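Local coordinates for transcriptional repressor, TetR family (Thermus thermophilus, PDB 3ANG), which probably binds operator DNA as a transcriptional repressor of the TetR family, and carries dodecyl-CoA as a bound ligand, at residues G26-T31 against Y52-L57. Sequence-based numbering, arbitrary orientation.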
ATOM      1  N   GLY A  26       1.978 -25.869  -0.219  1.00 30.57           N
ATOM      2  CA  GLY A  26       1.700 -24.549   0.332  1.00 28.10           C
ATOM      3  C   GLY A  26       2.938 -24.007   1.018  1.00 27.06           C
ATOM      4  O   GLY A  26       3.706 -24.774   1.590  1.00 23.55           O
ATOM      5  N   PHE A  27       3.134 -22.695   0.956  1.00 25.03           N
ATOM      6  CA  PHE A  27       4.304 -22.063   1.549  1.00 25.99           C
ATOM      7  C   PHE A  27       4.372 -22.202   3.063  1.00 28.16           C
ATOM      8  O   PHE A  27       5.386 -22.640   3.602  1.00 25.59           O
ATOM      9  CB  PHE A  27       4.349 -20.574   1.190  1.00 22.66           C
ATOM     10  CG  PHE A  27       5.443 -19.817   1.892  1.00 23.57           C
ATOM     11  CD1 PHE A  27       6.775 -19.999   1.530  1.00 23.94           C
ATOM     12  CD2 PHE A  27       5.142 -18.950   2.941  1.00 21.02           C
ATOM     13  CE1 PHE A  27       7.796 -19.329   2.200  1.00 27.18           C
ATOM     14  CE2 PHE A  27       6.150 -18.273   3.625  1.00 21.50           C
ATOM     15  CZ  PHE A  27       7.485 -18.460   3.252  1.00 29.01           C
ATOM     16  N   GLN A  28       3.296 -21.807   3.738  1.00 30.75           N
ATOM     17  CA  GLN A  28       3.236 -21.855   5.195  1.00 33.62           C
ATOM     18  C   GLN A  28       3.379 -23.251   5.773  1.00 32.08           C
ATOM     19  O   GLN A  28       3.972 -23.421   6.834  1.00 31.97           O
ATOM     20  CB  GLN A  28       1.926 -21.233   5.704  1.00 36.69           C
ATOM     21  CG  GLN A  28       1.906 -19.711   5.683  1.00 46.70           C
ATOM     22  CD  GLN A  28       3.118 -19.092   6.388  1.00 52.85           C
ATOM     23  OE1 GLN A  28       3.611 -19.628   7.387  1.00 56.09           O
ATOM     24  NE2 GLN A  28       3.589 -17.951   5.879  1.00 51.78           N
ATOM     25  N   GLU A  29       2.849 -24.242   5.063  1.00 28.33           N
ATOM     26  CA  GLU A  29       2.874 -25.631   5.508  1.00 30.31           C
ATOM     27  C   GLU A  29       4.208 -26.357   5.332  1.00 29.95           C
ATOM     28  O   GLU A  29       4.428 -27.396   5.944  1.00 32.08           O
ATOM     29  CB  GLU A  29       1.789 -26.439   4.785  1.00 31.88           C
ATOM     30  CG  GLU A  29       0.360 -25.942   4.959  1.00 37.37           C
ATOM     31  CD  GLU A  29      -0.076 -24.908   3.900  1.00 43.12           C
ATOM     32  OE1 GLU A  29      -1.304 -24.729   3.747  1.00 44.37           O
ATOM     33  OE2 GLU A  29       0.780 -24.272   3.231  1.00 41.08           O
ATOM     34  N   THR A  30       5.081 -25.822   4.486  1.00 27.48           N
ATOM     35  CA  THR A  30       6.380 -26.437   4.228  1.00 25.24           C
ATOM     36  C   THR A  30       7.449 -25.915   5.189  1.00 25.86           C
ATOM     37  O   THR A  30       7.533 -24.715   5.458  1.00 24.12           O
ATOM     38  CB  THR A  30       6.825 -26.157   2.787  1.00 24.59           C
ATOM     39  OG1 THR A  30       5.897 -26.772   1.880  1.00 26.58           O
ATOM     40  CG2 THR A  30       8.237 -26.689   2.538  1.00 17.58           C
ATOM     41  N   THR A  31       8.270 -26.819   5.708  1.00 25.14           N
ATOM     42  CA  THR A  31       9.313 -26.418   6.644  1.00 28.38           C
ATOM     43  C   THR A  31      10.695 -26.564   6.055  1.00 27.91           C
ATOM     44  O   THR A  31      10.908 -27.293   5.078  1.00 27.21           O
ATOM     45  CB  THR A  31       9.289 -27.256   7.924  1.00 29.02           C
ATOM     46  OG1 THR A  31       9.832 -28.560   7.644  1.00 25.72           O
ATOM     47  CG2 THR A  31       7.849 -27.367   8.447  1.00 29.05           C
ATOM     48  N   TYR A  52      15.714 -17.415   6.043  1.00 20.26           N
ATOM     49  CA  TYR A  52      14.310 -17.513   6.417  1.00 20.89           C
ATOM     50  C   TYR A  52      13.539 -17.866   5.141  1.00 22.16           C
ATOM     51  O   TYR A  52      13.901 -17.428   4.040  1.00 23.31           O
ATOM     52  CB  TYR A  52      13.823 -16.197   7.065  1.00 22.37           C
ATOM     53  CG  TYR A  52      14.082 -14.940   6.263  1.00 19.99           C
ATOM     54  CD1 TYR A  52      13.115 -14.431   5.403  1.00 18.54           C
ATOM     55  CD2 TYR A  52      15.298 -14.267   6.357  1.00 20.40           C
ATOM     56  CE1 TYR A  52      13.349 -13.259   4.643  1.00 22.49           C
ATOM     57  CE2 TYR A  52      15.551 -13.108   5.603  1.00 22.82           C
ATOM     58  CZ  TYR A  52      14.565 -12.611   4.750  1.00 24.22           C
ATOM     59  OH  TYR A  52      14.799 -11.472   4.020  1.00 24.89           O
ATOM     60  N   LYS A  53      12.501 -18.681   5.286  1.00 21.71           N
ATOM     61  CA  LYS A  53      11.719 -19.154   4.145  1.00 23.00           C
ATOM     62  C   LYS A  53      11.325 -18.095   3.129  1.00 25.73           C
ATOM     63  O   LYS A  53      11.471 -18.316   1.930  1.00 24.09           O
ATOM     64  CB  LYS A  53      10.455 -19.861   4.625  1.00 24.98           C
ATOM     65  CG  LYS A  53      10.676 -21.257   5.180  1.00 26.42           C
ATOM     66  CD  LYS A  53       9.446 -21.728   5.964  1.00 25.58           C
ATOM     67  CE  LYS A  53       8.172 -21.677   5.118  1.00 21.80           C
ATOM     68  NZ  LYS A  53       6.979 -22.207   5.867  1.00 23.30           N
ATOM     69  N   GLU A  54      10.826 -16.952   3.605  1.00 25.91           N
ATOM     70  CA  GLU A  54      10.377 -15.882   2.712  1.00 26.41           C
ATOM     71  C   GLU A  54      11.460 -15.467   1.715  1.00 27.21           C
ATOM     72  O   GLU A  54      11.149 -14.980   0.631  1.00 28.07           O
ATOM     73  CB  GLU A  54       9.913 -14.651   3.519  1.00 27.31           C
ATOM     74  CG  GLU A  54       8.595 -14.811   4.317  1.00 27.01           C
ATOM     75  CD  GLU A  54       8.726 -15.691   5.565  1.00 30.50           C
ATOM     76  OE1 GLU A  54       9.835 -15.828   6.118  1.00 29.07           O
ATOM     77  OE2 GLU A  54       7.702 -16.239   6.015  1.00 38.57           O
ATOM     78  N   ALA A  55      12.727 -15.652   2.081  1.00 22.29           N
ATOM     79  CA  ALA A  55      13.813 -15.292   1.185  1.00 22.37           C
ATOM     80  C   ALA A  55      13.729 -16.130  -0.097  1.00 21.68           C
ATOM     81  O   ALA A  55      14.203 -15.701  -1.146  1.00 23.37           O
ATOM     82  CB  ALA A  55      15.169 -15.481   1.867  1.00 22.86           C
ATOM     83  N   VAL A  56      13.136 -17.318  -0.030  1.00 19.57           N
ATOM     84  CA  VAL A  56      12.994 -18.107  -1.265  1.00 21.06           C
ATOM     85  C   VAL A  56      11.984 -17.385  -2.173  1.00 20.81           C
ATOM     86  O   VAL A  56      12.208 -17.227  -3.375  1.00 21.74           O
ATOM     87  CB  VAL A  56      12.486 -19.558  -1.005  1.00 20.91           C
ATOM     88  CG1 VAL A  56      12.334 -20.273  -2.329  1.00 20.94           C
ATOM     89  CG2 VAL A  56      13.474 -20.336  -0.112  1.00 19.43           C
ATOM     90  N   LEU A  57      10.879 -16.924  -1.592  1.00 20.91           N
ATOM     91  CA  LEU A  57       9.860 -16.221  -2.370  1.00 22.57           C
ATOM     92  C   LEU A  57      10.415 -14.925  -2.948  1.00 23.40           C
ATOM     93  O   LEU A  57      10.089 -14.564  -4.069  1.00 22.42           O
ATOM     94  CB  LEU A  57       8.625 -15.913  -1.512  1.00 19.75           C
ATOM     95  CG  LEU A  57       7.903 -17.138  -0.941  1.00 22.39           C
ATOM     96  CD1 LEU A  57       6.739 -16.677  -0.077  1.00 18.79           C
ATOM     97  CD2 LEU A  57       7.404 -18.046  -2.068  1.00 16.54           C
TER
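Lys53 lies across the ring of Phe27 and ends among the carbonyls of the turn that follows helix 3-25. Lys53 CB sits against the rim of the ring, 3.6 Å from Phe27 CZ. The chain runs extended to Lys53 CD, 3.6 Å from Thr30 O, and bends at chi3 (56°), which carries CE over the ring face, offset toward its rim; Lys53 CE makes a CH-pi contact, 4.0 Å from the Phe27 centroid. Lys53 NZ donates to Thr30 O at 2.6 Å, almost in line with the carbonyl bond, and to Phe27 O at 2.8 Å, 24° out of the carbonyl plane. Lys53 NZ lies nearly on the ring normal, 4.5 Å from the Phe27 centroid, a cation-pi contact. Phe27 O and Thr30 O belong to the first and last residues of a type I turn, so one lysine bridges its ends, while Thr30 OG1 donates a hydrogen bond to Gly26 O at 3.0 Å. Leu57 CD1 covers the opposite ring face, centred 3.6 Å above it. Glu54 brings OE2 to the ring edge, its carboxylate steeply inclined to the ring, while OE1 forms a salt bridge with Arg118. Phe22 packs edge-to-face on Phe27, and Pro106 touches Phe27 and Leu57. A methionine in place of Lys53 would probably leave both turn carbonyls without their shared donor and the ring without its cation. The contact joins the loop between the first helix of the DNA-binding domain and the predicted helix-turn-helix to the start of helix 54-77, which in TetR-family regulators links that domain to the ligand-binding domain.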